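Local coordinates for protein toxin PAU_02230 (PDB 6HV6) that is a toxin of the bacterium Photorhabdus asymbiotica, its modelled part a mixed helix-and-strand chain that includes a six-stranded antiparallel sheet, at residues P287-K295 with Y305-G313; S172-A180 with D322-K330. The protein carries 1 engineered substitution. One frame throughout, in Å; residues are numbered along the deposited sequence.

Contact 1 of 2, residues P287-K295 with Y305-G313; sequences PKHTMLISK and YVFYDPNYG. With EDO (1,2-ethanediol), chain G.
Asp-309 OD1 is gripped from both faces of its carboxylate plane. His-289 NE2 donates to it over 2.7 Å, on the syn side but 33° out of the carboxylate plane, with the acceptor almost exactly in the imidazole plane; the backbone N of Asn-311 donates from above the other face at 3.0 Å, closing an Asx turn. Asp-309 OD2 is held separately by Tyr-334 of helix 320-334, so the carboxylate's rotation is fixed at both oxygens. His-289 has CG anti to its backbone N (chi1 -165°), which swings the ring across to the facing strand. There the Asn-311 amide lies nearly parallel to it, ND2 over one face without bonding to the ring. ND2 donates instead to Tyr-334 OH and to O1 of the 1,2-ethanediol, while Gln-188 holds OD1.

Further along, strands 289-295 and 305-309 form an antiparallel hairpin. Leu-292 with Tyr-308 and Ser-294 with Val-306 are hydrogen-bonded pairs, Tyr-308 N reaching Leu-292 O at 2.8 Å. On the Ile-293 and Phe-307 face, Met-291 SD meets the Phe-307 ring edge, 3.9 Å from CZ, a Met-aromatic contact. Where the ladder ends, backbone pairing thus gives way to side-chain bonding, the doubly held carboxylate fixing the imidazole edge.

Contact 2 of 2, residues S172-A180 with D322-K330; sequences SWKKSANKA and DMAAFFQKK
Phe-326 turns its edge to the face of the Trp-173 indole, a T-shaped pair with planes at 72° and the centroids of the phenyl and the six-membered indole ring 5.2 Å apart. Its CZ and CE2 do the touching, CE2 lying against Trp-173 CZ2. CG of Phe-326 is anti to the backbone N (chi1 178°), sending the ring out from its helix so that it wedges between Trp-173 and Ala-177. Over one phenyl face sits the Ala-177 methyl, a CH-pi contact with CB 3.9 Å from the centroid; over the opposite face runs Lys-330 CG, and Ser-176 OG meets the edge in the ring plane.

The segments are the last turn of helix 144-176, with the inverse gamma turn centred on Ala-177 and the type I turn 177-180 that follow, and part of helix 320-334. The two helical pieces run at 138° with their axes 11.8 Å apart, a gap bridged by long side chains. The C-terminal end of helix 144-176 and helix 320-334 pack on the six-stranded antiparallel sheet, where Trp-173 also stacks on Tyr-312.

Lys-330 bends at chi2 and chi3, passing CD beside Trp-173 NE1 at 3.4 Å before NZ donates to Ser-176 OG over 2.8 Å; Gln-333 OE1 is a second partner of this ammonium. The hydroxyl in turn donates to Trp-173 O, 2.6 Å from OG, so its rotation is set from both sides. Lys-329 NZ takes Ser-176 O at 2.8 Å, in the carbonyl plane. At the outer margin Lys-179 CB lies 3.8 Å from Asp-322 CG.

Overall arrangement
Contact 1 is the more buried of the two, joining neighbouring strands inside the six-stranded sheet; contact 2 is partly buried and joins helix 320-334 to the C-terminal end of helix 144-176 and the turn after it, both packed on that sheet, with exposed residues at its margin. Their centres are 12 Å apart and they meet directly: Phe-307 packs on Phe-326 and Phe-327, and Trp-173 lies against Tyr-312 and Gly-313. Their chemistry follows their place. Contact 1 relies on a regular backbone ladder ending in a histidine-carboxylate bond, whereas contact 2 uses aromatic edges and faces plus lysine ammonium groups on serine oxygens. Contact 1 is also local, its segments 10 residues apart, against 142 for contact 2.

Contact 1 of 2, residues P287-K295 with Y305-G313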
ATOM      1  N   PRO A 287      12.488  -7.609   0.599  1.00 28.60           N
ATOM      2  CA  PRO A 287      12.401  -7.560  -0.867  1.00 30.60           C
ATOM      3  C   PRO A 287      11.372  -6.557  -1.366  1.00 32.05           C
ATOM      4  O   PRO A 287      10.167  -6.740  -1.166  1.00 31.94           O
ATOM      5  CB  PRO A 287      12.016  -8.998  -1.238  1.00 35.40           C
ATOM      6  CG  PRO A 287      12.681  -9.829  -0.182  1.00 33.98           C
ATOM      7  CD  PRO A 287      12.535  -9.004   1.090  1.00 29.71           C
ATOM      8  N   LYS A 288      11.853  -5.478  -1.992  1.00 29.79           N
ATOM      9  CA  LYS A 288      10.995  -4.427  -2.567  1.00 29.28           C
ATOM     10  C   LYS A 288       9.998  -3.869  -1.557  1.00 29.89           C
ATOM     11  O   LYS A 288       8.877  -3.491  -1.906  1.00 28.94           O
ATOM     12  CB  LYS A 288      10.265  -4.943  -3.809  1.00 35.24           C
ATOM     13  CG  LYS A 288      11.207  -5.319  -4.942  1.00 42.78           C
ATOM     14  CD  LYS A 288      10.473  -6.010  -6.075  1.00 55.68           C
ATOM     15  CE  LYS A 288      11.415  -6.290  -7.237  1.00 70.05           C
ATOM     16  NZ  LYS A 288      11.986  -5.027  -7.803  1.00 78.40           N
ATOM     17  N   HIS A 289      10.415  -3.780  -0.295  1.00 29.23           N
ATOM     18  CA  HIS A 289       9.510  -3.309   0.743  1.00 26.07           C
ATOM     19  C   HIS A 289      10.321  -2.724   1.885  1.00 26.06           C
ATOM     20  O   HIS A 289      11.476  -3.095   2.101  1.00 29.58           O
ATOM     21  CB  HIS A 289       8.605  -4.443   1.256  1.00 26.79           C
ATOM     22  CG  HIS A 289       7.425  -3.967   2.051  1.00 27.43           C
ATOM     23  ND1 HIS A 289       6.745  -2.801   1.753  1.00 27.91           N
ATOM     24  CD2 HIS A 289       6.782  -4.518   3.110  1.00 24.79           C
ATOM     25  CE1 HIS A 289       5.753  -2.640   2.616  1.00 25.36           C
ATOM     26  NE2 HIS A 289       5.749  -3.672   3.444  1.00 25.54           N
ATOM     27  N   THR A 290       9.705  -1.798   2.610  1.00 22.63           N
ATOM     28  CA  THR A 290      10.310  -1.230   3.802  1.00 21.73           C
ATOM     29  C   THR A 290       9.262  -1.216   4.898  1.00 26.91           C
ATOM     30  O   THR A 290       8.089  -0.938   4.640  1.00 25.36           O
ATOM     31  CB  THR A 290      10.824   0.195   3.563  1.00 24.75           C
ATOM     32  OG1 THR A 290      11.721   0.207   2.452  1.00 29.93           O
ATOM     33  CG2 THR A 290      11.537   0.744   4.822  1.00 22.56           C
ATOM     34  N   MET A 291       9.685  -1.528   6.116  1.00 25.16           N
ATOM     35  CA  MET A 291       8.773  -1.512   7.244  1.00 21.88           C
ATOM     36  C   MET A 291       9.515  -0.871   8.414  1.00 26.74           C
ATOM     37  O   MET A 291      10.642  -0.387   8.275  1.00 25.63           O
ATOM     38  CB  MET A 291       8.272  -2.930   7.544  1.00 23.48           C
ATOM     39  CG  MET A 291       7.411  -3.557   6.414  1.00 20.59           C
ATOM     40  SD  MET A 291       7.392  -5.349   6.565  1.00 26.29           S
ATOM     41  CE  MET A 291       9.034  -5.731   5.967  1.00 29.09           C
ATOM     42  N   LEU A 292       8.898  -0.892   9.586  1.00 22.54           N
ATOM     43  CA  LEU A 292       9.455  -0.156  10.707  1.00 22.87           C
ATOM     44  C   LEU A 292       9.050  -0.847  11.995  1.00 26.54           C
ATOM     45  O   LEU A 292       7.904  -1.291  12.126  1.00 24.60           O
ATOM     46  CB  LEU A 292       8.941   1.292  10.696  1.00 23.09           C
ATOM     47  CG  LEU A 292       9.306   2.148  11.904  1.00 26.62           C
ATOM     48  CD1 LEU A 292      10.709   2.666  11.715  1.00 24.94           C
ATOM     49  CD2 LEU A 292       8.284   3.283  12.040  1.00 24.89           C
ATOM     50  N   ILE A 293       9.978  -0.929  12.948  1.00 26.02           N
ATOM     51  CA  ILE A 293       9.636  -1.366  14.294  1.00 28.11           C
ATOM     52  C   ILE A 293      10.205  -0.359  15.276  1.00 32.92           C
ATOM     53  O   ILE A 293      11.284   0.205  15.056  1.00 31.59           O
ATOM     54  CB  ILE A 293      10.122  -2.801  14.602  1.00 32.30           C
ATOM     55  CG1 ILE A 293      11.626  -2.933  14.431  1.00 34.92           C
ATOM     56  CG2 ILE A 293       9.430  -3.801  13.685  1.00 32.64           C
ATOM     57  CD1 ILE A 293      12.083  -4.390  14.407  1.00 44.29           C
ATOM     58  N   SER A 294       9.464  -0.115  16.351  1.00 33.23           N
ATOM     59  CA  SER A 294       9.816   0.968  17.249  1.00 36.22           C
ATOM     60  C   SER A 294       9.505   0.568  18.676  1.00 32.40           C
ATOM     61  O   SER A 294       8.684  -0.316  18.934  1.00 41.93           O
ATOM     62  CB  SER A 294       9.068   2.259  16.888  1.00 37.23           C
ATOM     63  OG  SER A 294       9.423   2.703  15.591  1.00 36.81           O
ATOM     64  N   LYS A 295      10.187   1.241  19.597  1.00 34.63           N
ATOM     65  CA  LYS A 295       9.901   1.207  21.021  1.00 37.05           C
ATOM     66  C   LYS A 295       9.634   2.647  21.433  1.00 41.78           C
ATOM     67  O   LYS A 295      10.461   3.525  21.172  1.00 44.46           O
ATOM     68  CB  LYS A 295      11.084   0.602  21.791  1.00 44.15           C
ATOM     69  CG  LYS A 295      10.954   0.566  23.302  1.00 46.31           C
ATOM     70  CD  LYS A 295      12.200  -0.082  23.939  1.00 46.98           C
ATOM     71  CE  LYS A 295      12.083  -0.201  25.448  1.00 51.20           C
ATOM     72  NZ  LYS A 295      13.286  -0.869  26.046  1.00 54.49           N
ATOM     73  N   TYR A 305       5.632  -1.297  22.022  1.00 36.50           N
ATOM     74  CA  TYR A 305       6.447  -1.851  20.949  1.00 34.76           C
ATOM     75  C   TYR A 305       5.565  -1.920  19.707  1.00 32.41           C
ATOM     76  O   TYR A 305       4.491  -2.533  19.744  1.00 33.96           O
ATOM     77  CB  TYR A 305       6.985  -3.234  21.321  1.00 36.06           C
ATOM     78  CG  TYR A 305       7.743  -3.222  22.643  1.00 39.12           C
ATOM     79  CD1 TYR A 305       7.076  -3.407  23.850  1.00 41.46           C
ATOM     80  CD2 TYR A 305       9.104  -2.967  22.681  1.00 39.97           C
ATOM     81  CE1 TYR A 305       7.753  -3.367  25.058  1.00 44.60           C
ATOM     82  CE2 TYR A 305       9.795  -2.928  23.893  1.00 43.10           C
ATOM     83  CZ  TYR A 305       9.108  -3.123  25.072  1.00 45.39           C
ATOM     84  OH  TYR A 305       9.776  -3.088  26.276  1.00 48.83           O
ATOM     85  N   VAL A 306       6.002  -1.284  18.622  1.00 30.33           N
ATOM     86  CA  VAL A 306       5.131  -1.019  17.471  1.00 28.19           C
ATOM     87  C   VAL A 306       5.746  -1.616  16.215  1.00 31.33           C
ATOM     88  O   VAL A 306       6.933  -1.415  15.940  1.00 31.96           O
ATOM     89  CB  VAL A 306       4.888   0.489  17.270  1.00 27.66           C
ATOM     90  CG1 VAL A 306       3.819   0.723  16.149  1.00 25.76           C
ATOM     91  CG2 VAL A 306       4.479   1.164  18.567  1.00 31.24           C
ATOM     92  N   PHE A 307       4.934  -2.323  15.439  1.00 27.07           N
ATOM     93  CA  PHE A 307       5.300  -2.785  14.103  1.00 24.23           C
ATOM     94  C   PHE A 307       4.455  -2.012  13.101  1.00 25.44           C
ATOM     95  O   PHE A 307       3.226  -2.108  13.130  1.00 27.73           O
ATOM     96  CB  PHE A 307       5.070  -4.294  13.966  1.00 24.66           C
ATOM     97  CG  PHE A 307       5.244  -4.824  12.556  1.00 25.55           C
ATOM     98  CD1 PHE A 307       6.256  -4.340  11.729  1.00 24.52           C
ATOM     99  CD2 PHE A 307       4.409  -5.815  12.066  1.00 23.61           C
ATOM    100  CE1 PHE A 307       6.418  -4.830  10.435  1.00 22.66           C
ATOM    101  CE2 PHE A 307       4.569  -6.317  10.775  1.00 24.60           C
ATOM    102  CZ  PHE A 307       5.568  -5.819   9.960  1.00 26.73           C
ATOM    103  N   TYR A 308       5.104  -1.229  12.242  1.00 23.18           N
ATOM    104  CA  TYR A 308       4.428  -0.487  11.175  1.00 22.03           C
ATOM    105  C   TYR A 308       4.754  -1.149   9.843  1.00 24.73           C
ATOM    106  O   TYR A 308       5.910  -1.127   9.401  1.00 21.83           O
ATOM    107  CB  TYR A 308       4.858   0.980  11.150  1.00 24.29           C
ATOM    108  CG  TYR A 308       4.336   1.780   9.950  1.00 25.00           C
ATOM    109  CD1 TYR A 308       3.044   1.606   9.475  1.00 23.96           C
ATOM    110  CD2 TYR A 308       5.135   2.712   9.309  1.00 25.64           C
ATOM    111  CE1 TYR A 308       2.555   2.344   8.403  1.00 19.75           C
ATOM    112  CE2 TYR A 308       4.649   3.448   8.224  1.00 18.89           C
ATOM    113  CZ  TYR A 308       3.371   3.254   7.788  1.00 24.33           C
ATOM    114  OH  TYR A 308       2.904   3.977   6.723  1.00 21.77           O
ATOM    115  N   ASP A 309       3.744  -1.763   9.220  1.00 22.40           N
ATOM    116  CA  ASP A 309       3.863  -2.228   7.840  1.00 21.51           C
ATOM    117  C   ASP A 309       3.067  -1.286   6.957  1.00 19.93           C
ATOM    118  O   ASP A 309       1.826  -1.301   7.012  1.00 21.33           O
ATOM    119  CB  ASP A 309       3.353  -3.658   7.682  1.00 19.76           C
ATOM    120  CG  ASP A 309       3.532  -4.208   6.263  1.00 23.94           C
ATOM    121  OD1 ASP A 309       3.859  -3.448   5.337  1.00 21.47           O
ATOM    122  OD2 ASP A 309       3.363  -5.431   6.086  1.00 24.98           O
ATOM    123  N   PRO A 310       3.727  -0.454   6.145  1.00 19.79           N
ATOM    124  CA  PRO A 310       2.997   0.466   5.252  1.00 18.90           C
ATOM    125  C   PRO A 310       1.910  -0.179   4.416  1.00 20.45           C
ATOM    126  O   PRO A 310       0.966   0.516   4.031  1.00 19.89           O
ATOM    127  CB  PRO A 310       4.117   1.021   4.365  1.00 24.80           C
ATOM    128  CG  PRO A 310       5.302   1.077   5.303  1.00 18.16           C
ATOM    129  CD  PRO A 310       5.185  -0.219   6.101  1.00 21.01           C
ATOM    130  N   ASN A 311       2.011  -1.484   4.118  1.00 20.27           N
ATOM    131  CA  ASN A 311       0.956  -2.143   3.352  1.00 23.12           C
ATOM    132  C   ASN A 311      -0.327  -2.302   4.153  1.00 27.96           C
ATOM    133  O   ASN A 311      -1.394  -2.470   3.553  1.00 21.75           O
ATOM    134  CB  ASN A 311       1.421  -3.526   2.870  1.00 21.44           C
ATOM    135  CG  ASN A 311       2.279  -3.450   1.631  1.00 29.35           C
ATOM    136  OD1 ASN A 311       2.189  -2.495   0.867  1.00 29.56           O
ATOM    137  ND2 ASN A 311       3.123  -4.459   1.424  1.00 28.13           N
ATOM    138  N   TYR A 312      -0.249  -2.242   5.486  1.00 21.18           N
ATOM    139  CA  TYR A 312      -1.403  -2.537   6.333  1.00 21.76           C
ATOM    140  C   TYR A 312      -1.685  -1.468   7.384  1.00 24.38           C
ATOM    141  O   TYR A 312      -2.809  -0.964   7.475  1.00 25.39           O
ATOM    142  CB  TYR A 312      -1.203  -3.876   7.028  1.00 20.67           C
ATOM    143  CG  TYR A 312      -1.135  -5.042   6.089  1.00 24.63           C
ATOM    144  CD1 TYR A 312      -2.295  -5.598   5.559  1.00 22.06           C
ATOM    145  CD2 TYR A 312       0.093  -5.599   5.732  1.00 28.86           C
ATOM    146  CE1 TYR A 312      -2.232  -6.675   4.708  1.00 31.88           C
ATOM    147  CE2 TYR A 312       0.159  -6.678   4.879  1.00 28.75           C
ATOM    148  CZ  TYR A 312      -1.008  -7.210   4.368  1.00 34.00           C
ATOM    149  OH  TYR A 312      -0.958  -8.300   3.524  1.00 35.99           O
ATOM    150  N   GLY A 313      -0.694  -1.130   8.186  1.00 22.33           N
ATOM    151  CA  GLY A 313      -0.915  -0.227   9.303  1.00 24.26           C
ATOM    152  C   GLY A 313       0.051  -0.536  10.439  1.00 26.88           C
ATOM    153  O   GLY A 313       1.136  -1.072  10.211  1.00 24.01           O
TER
HETATM  154  C1  EDO G2206       5.827  -5.496  -1.313  1.00 57.52           C
HETATM  155  O1  EDO G2206       4.719  -4.609  -1.132  1.00 53.60           O
HETATM  156  C2  EDO G2206       5.489  -6.852  -0.710  1.00 59.64           C
HETATM  157  O2  EDO G2206       4.366  -7.407  -1.405  1.00 63.28           O

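Contact 2 of 2, residues S172-A180 with D322-K330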
ATOM      1  N   SER A 172      -8.254  -8.545   8.165  1.00 27.11           N
ATOM      2  CA  SER A 172      -7.668  -9.831   8.520  1.00 35.30           C
ATOM      3  C   SER A 172      -6.303  -9.654   9.187  1.00 37.97           C
ATOM      4  O   SER A 172      -5.961 -10.374  10.133  1.00 34.38           O
ATOM      5  CB  SER A 172      -7.561 -10.693   7.265  1.00 37.28           C
ATOM      6  OG  SER A 172      -6.666 -11.764   7.479  1.00 46.60           O
ATOM      7  N   TRP A 173      -5.502  -8.709   8.694  1.00 31.75           N
ATOM      8  CA  TRP A 173      -4.221  -8.413   9.320  1.00 29.76           C
ATOM      9  C   TRP A 173      -4.420  -7.959  10.757  1.00 30.45           C
ATOM     10  O   TRP A 173      -3.710  -8.403  11.671  1.00 31.71           O
ATOM     11  CB  TRP A 173      -3.510  -7.334   8.512  1.00 28.20           C
ATOM     12  CG  TRP A 173      -2.057  -7.053   8.844  1.00 24.36           C
ATOM     13  CD1 TRP A 173      -0.967  -7.673   8.309  1.00 26.36           C
ATOM     14  CD2 TRP A 173      -1.549  -6.012   9.700  1.00 25.80           C
ATOM     15  NE1 TRP A 173       0.198  -7.094   8.795  1.00 28.78           N
ATOM     16  CE2 TRP A 173      -0.138  -6.079   9.653  1.00 26.66           C
ATOM     17  CE3 TRP A 173      -2.151  -5.039  10.509  1.00 26.20           C
ATOM     18  CZ2 TRP A 173       0.685  -5.206  10.390  1.00 27.84           C
ATOM     19  CZ3 TRP A 173      -1.335  -4.170  11.235  1.00 29.57           C
ATOM     20  CH2 TRP A 173       0.067  -4.265  11.171  1.00 35.06           C
ATOM     21  N   LYS A 174      -5.384  -7.059  10.972  1.00 25.06           N
ATOM     22  CA  LYS A 174      -5.690  -6.608  12.327  1.00 35.11           C
ATOM     23  C   LYS A 174      -6.089  -7.781  13.217  1.00 37.03           C
ATOM     24  O   LYS A 174      -5.608  -7.908  14.349  1.00 31.62           O
ATOM     25  CB  LYS A 174      -6.796  -5.553  12.286  1.00 27.38           C
ATOM     26  CG  LYS A 174      -7.316  -5.152  13.651  1.00 36.53           C
ATOM     27  CD  LYS A 174      -8.222  -3.929  13.559  1.00 42.87           C
ATOM     28  CE  LYS A 174      -8.706  -3.516  14.945  1.00 50.95           C
ATOM     29  NZ  LYS A 174      -9.200  -2.107  14.968  1.00 61.48           N
ATOM     30  N   LYS A 175      -6.971  -8.653  12.718  1.00 34.81           N
ATOM     31  CA  LYS A 175      -7.387  -9.811  13.509  1.00 36.24           C
ATOM     32  C   LYS A 175      -6.217 -10.727  13.820  1.00 35.16           C
ATOM     33  O   LYS A 175      -6.172 -11.331  14.898  1.00 40.21           O
ATOM     34  CB  LYS A 175      -8.495 -10.577  12.782  1.00 45.41           C
ATOM     35  CG  LYS A 175      -9.843  -9.878  12.862  1.00 60.77           C
ATOM     36  CD  LYS A 175     -10.866 -10.431  11.876  1.00 68.71           C
ATOM     37  CE  LYS A 175     -12.104  -9.540  11.840  1.00 69.18           C
ATOM     38  NZ  LYS A 175     -13.097  -9.960  10.818  1.00 71.74           N
ATOM     39  N   SER A 176      -5.245 -10.820  12.913  1.00 34.46           N
ATOM     40  CA  SER A 176      -4.104 -11.693  13.151  1.00 32.80           C
ATOM     41  C   SER A 176      -3.164 -11.158  14.228  1.00 36.78           C
ATOM     42  O   SER A 176      -2.273 -11.892  14.667  1.00 36.12           O
ATOM     43  CB  SER A 176      -3.330 -11.902  11.852  1.00 33.07           C
ATOM     44  OG  SER A 176      -2.549 -10.763  11.546  1.00 35.15           O
ATOM     45  N   ALA A 177      -3.323  -9.901  14.648  1.00 42.58           N
ATOM     46  CA  ALA A 177      -2.467  -9.301  15.672  1.00 37.93           C
ATOM     47  C   ALA A 177      -3.093  -9.473  17.061  1.00 38.21           C
ATOM     48  O   ALA A 177      -3.322  -8.522  17.795  1.00 41.68           O
ATOM     49  CB  ALA A 177      -2.228  -7.831  15.350  1.00 32.72           C
ATOM     50  N   ASN A 178      -3.374 -10.724  17.418  1.00 41.57           N
ATOM     51  CA  ASN A 178      -4.230 -10.980  18.577  1.00 57.52           C
ATOM     52  C   ASN A 178      -3.610 -10.557  19.907  1.00 57.47           C
ATOM     53  O   ASN A 178      -4.348 -10.391  20.884  1.00 61.19           O
ATOM     54  CB  ASN A 178      -4.619 -12.461  18.645  1.00 61.29           C
ATOM     55  CG  ASN A 178      -3.420 -13.374  18.782  1.00 68.94           C
ATOM     56  OD1 ASN A 178      -2.456 -13.266  18.021  1.00 72.91           O
ATOM     57  ND2 ASN A 178      -3.469 -14.281  19.756  1.00 70.45           N
ATOM     58  N   LYS A 179      -2.294 -10.373  19.982  1.00 49.24           N
ATOM     59  CA  LYS A 179      -1.689  -9.907  21.224  1.00 50.72           C
ATOM     60  C   LYS A 179      -1.473  -8.396  21.262  1.00 45.34           C
ATOM     61  O   LYS A 179      -1.020  -7.875  22.290  1.00 45.99           O
ATOM     62  CB  LYS A 179      -0.368 -10.635  21.474  1.00 48.52           C
ATOM     63  CG  LYS A 179      -0.540 -12.137  21.655  1.00 52.66           C
ATOM     64  CD  LYS A 179      -1.687 -12.433  22.613  1.00 55.15           C
ATOM     65  CE  LYS A 179      -1.991 -13.921  22.676  1.00 74.47           C
ATOM     66  NZ  LYS A 179      -0.827 -14.668  23.205  1.00 76.07           N
ATOM     67  N   ALA A 180      -1.795  -7.682  20.187  1.00 40.31           N
ATOM     68  CA  ALA A 180      -1.676  -6.230  20.186  1.00 39.46           C
ATOM     69  C   ALA A 180      -2.759  -5.600  21.055  1.00 42.35           C
ATOM     70  O   ALA A 180      -3.883  -6.098  21.140  1.00 45.91           O
ATOM     71  CB  ALA A 180      -1.780  -5.695  18.761  1.00 37.22           C
ATOM     72  N   ASP A 322       5.790 -10.264  22.040  1.00 41.60           N
ATOM     73  CA  ASP A 322       4.576 -10.381  21.239  1.00 39.95           C
ATOM     74  C   ASP A 322       4.719  -9.655  19.914  1.00 41.46           C
ATOM     75  O   ASP A 322       4.291 -10.162  18.871  1.00 36.82           O
ATOM     76  CB  ASP A 322       3.378  -9.832  22.005  1.00 40.77           C
ATOM     77  CG  ASP A 322       2.994 -10.711  23.176  1.00 47.20           C
ATOM     78  OD1 ASP A 322       3.256 -11.928  23.102  1.00 46.66           O
ATOM     79  OD2 ASP A 322       2.422 -10.187  24.147  1.00 45.66           O
ATOM     80  N   MET A 323       5.285  -8.450  19.941  1.00 35.92           N
ATOM     81  CA  MET A 323       5.492  -7.715  18.699  1.00 33.30           C
ATOM     82  C   MET A 323       6.388  -8.504  17.758  1.00 36.26           C
ATOM     83  O   MET A 323       6.095  -8.623  16.560  1.00 32.77           O
ATOM     84  CB  MET A 323       6.071  -6.332  19.017  1.00 33.00           C
ATOM     85  CG  MET A 323       6.234  -5.388  17.829  1.00 33.83           C
ATOM     86  SD  MET A 323       7.751  -5.728  16.926  1.00 37.01           S
ATOM     87  CE  MET A 323       8.982  -5.032  18.037  1.00 37.74           C
ATOM     88  N   ALA A 324       7.457  -9.095  18.294  1.00 35.73           N
ATOM     89  CA  ALA A 324       8.387  -9.855  17.466  1.00 36.47           C
ATOM     90  C   ALA A 324       7.759 -11.140  16.941  1.00 37.81           C
ATOM     91  O   ALA A 324       8.029 -11.549  15.805  1.00 36.15           O
ATOM     92  CB  ALA A 324       9.651 -10.175  18.257  1.00 36.74           C
ATOM     93  N   ALA A 325       6.944 -11.811  17.756  1.00 36.37           N
ATOM     94  CA  ALA A 325       6.259 -13.000  17.256  1.00 46.29           C
ATOM     95  C   ALA A 325       5.327 -12.633  16.104  1.00 45.47           C
ATOM     96  O   ALA A 325       5.278 -13.329  15.083  1.00 34.47           O
ATOM     97  CB  ALA A 325       5.487 -13.684  18.383  1.00 43.95           C
ATOM     98  N   PHE A 326       4.612 -11.520  16.243  1.00 33.39           N
ATOM     99  CA  PHE A 326       3.720 -11.070  15.180  1.00 31.50           C
ATOM    100  C   PHE A 326       4.511 -10.716  13.926  1.00 35.73           C
ATOM    101  O   PHE A 326       4.159 -11.129  12.818  1.00 32.77           O
ATOM    102  CB  PHE A 326       2.907  -9.875  15.671  1.00 31.45           C
ATOM    103  CG  PHE A 326       1.989  -9.315  14.642  1.00 33.01           C
ATOM    104  CD1 PHE A 326       0.916 -10.059  14.178  1.00 33.50           C
ATOM    105  CD2 PHE A 326       2.198  -8.047  14.133  1.00 27.20           C
ATOM    106  CE1 PHE A 326       0.066  -9.546  13.224  1.00 32.03           C
ATOM    107  CE2 PHE A 326       1.343  -7.523  13.167  1.00 34.71           C
ATOM    108  CZ  PHE A 326       0.276  -8.274  12.722  1.00 26.98           C
ATOM    109  N   PHE A 327       5.594  -9.956  14.088  1.00 31.35           N
ATOM    110  CA  PHE A 327       6.434  -9.591  12.950  1.00 32.11           C
ATOM    111  C   PHE A 327       6.961 -10.832  12.234  1.00 31.29           C
ATOM    112  O   PHE A 327       6.956 -10.897  10.997  1.00 31.87           O
ATOM    113  CB  PHE A 327       7.587  -8.696  13.429  1.00 30.94           C
ATOM    114  CG  PHE A 327       8.647  -8.443  12.388  1.00 31.39           C
ATOM    115  CD1 PHE A 327       8.538  -7.367  11.512  1.00 28.83           C
ATOM    116  CD2 PHE A 327       9.761  -9.269  12.297  1.00 29.56           C
ATOM    117  CE1 PHE A 327       9.509  -7.135  10.548  1.00 26.19           C
ATOM    118  CE2 PHE A 327      10.739  -9.042  11.337  1.00 31.18           C
ATOM    119  CZ  PHE A 327      10.614  -7.969  10.461  1.00 28.09           C
ATOM    120  N   GLN A 328       7.412 -11.835  12.987  1.00 31.11           N
ATOM    121  CA  GLN A 328       7.921 -13.039  12.334  1.00 32.36           C
ATOM    122  C   GLN A 328       6.818 -13.765  11.571  1.00 38.97           C
ATOM    123  O   GLN A 328       7.044 -14.255  10.459  1.00 35.15           O
ATOM    124  CB  GLN A 328       8.569 -13.979  13.351  1.00 34.83           C
ATOM    125  CG  GLN A 328       9.061 -15.274  12.704  1.00 46.90           C
ATOM    126  CD  GLN A 328       9.791 -16.190  13.665  1.00 52.78           C
ATOM    127  OE1 GLN A 328       9.418 -16.308  14.833  1.00 54.86           O
ATOM    128  NE2 GLN A 328      10.841 -16.845  13.178  1.00 51.22           N
ATOM    129  N   LYS A 329       5.620 -13.850  12.152  1.00 32.57           N
ATOM    130  CA  LYS A 329       4.502 -14.465  11.443  1.00 41.34           C
ATOM    131  C   LYS A 329       4.202 -13.720  10.144  1.00 42.58           C
ATOM    132  O   LYS A 329       3.910 -14.338   9.113  1.00 31.35           O
ATOM    133  CB  LYS A 329       3.276 -14.494  12.357  1.00 39.21           C
ATOM    134  CG  LYS A 329       2.038 -15.108  11.742  1.00 45.74           C
ATOM    135  CD  LYS A 329       0.948 -15.288  12.790  1.00 50.31           C
ATOM    136  CE  LYS A 329       0.329 -13.958  13.223  1.00 42.97           C
ATOM    137  NZ  LYS A 329      -0.647 -14.155  14.349  1.00 44.23           N
ATOM    138  N   LYS A 330       4.299 -12.387  10.166  1.00 32.87           N
ATOM    139  CA  LYS A 330       4.022 -11.620   8.956  1.00 31.58           C
ATOM    140  C   LYS A 330       5.126 -11.782   7.913  1.00 34.33           C
ATOM    141  O   LYS A 330       4.849 -11.747   6.710  1.00 36.23           O
ATOM    142  CB  LYS A 330       3.818 -10.144   9.316  1.00 27.49           C
ATOM    143  CG  LYS A 330       2.553  -9.881  10.156  1.00 33.11           C
ATOM    144  CD  LYS A 330       1.268 -10.265   9.393  1.00 31.61           C
ATOM    145  CE  LYS A 330       0.516 -11.402  10.055  1.00 36.86           C
ATOM    146  NZ  LYS A 330      -0.842 -11.600   9.442  1.00 34.04           N
TER
HETATM  147  O   HOH W   1       2.004  -7.651  23.922  1.00 48.17           O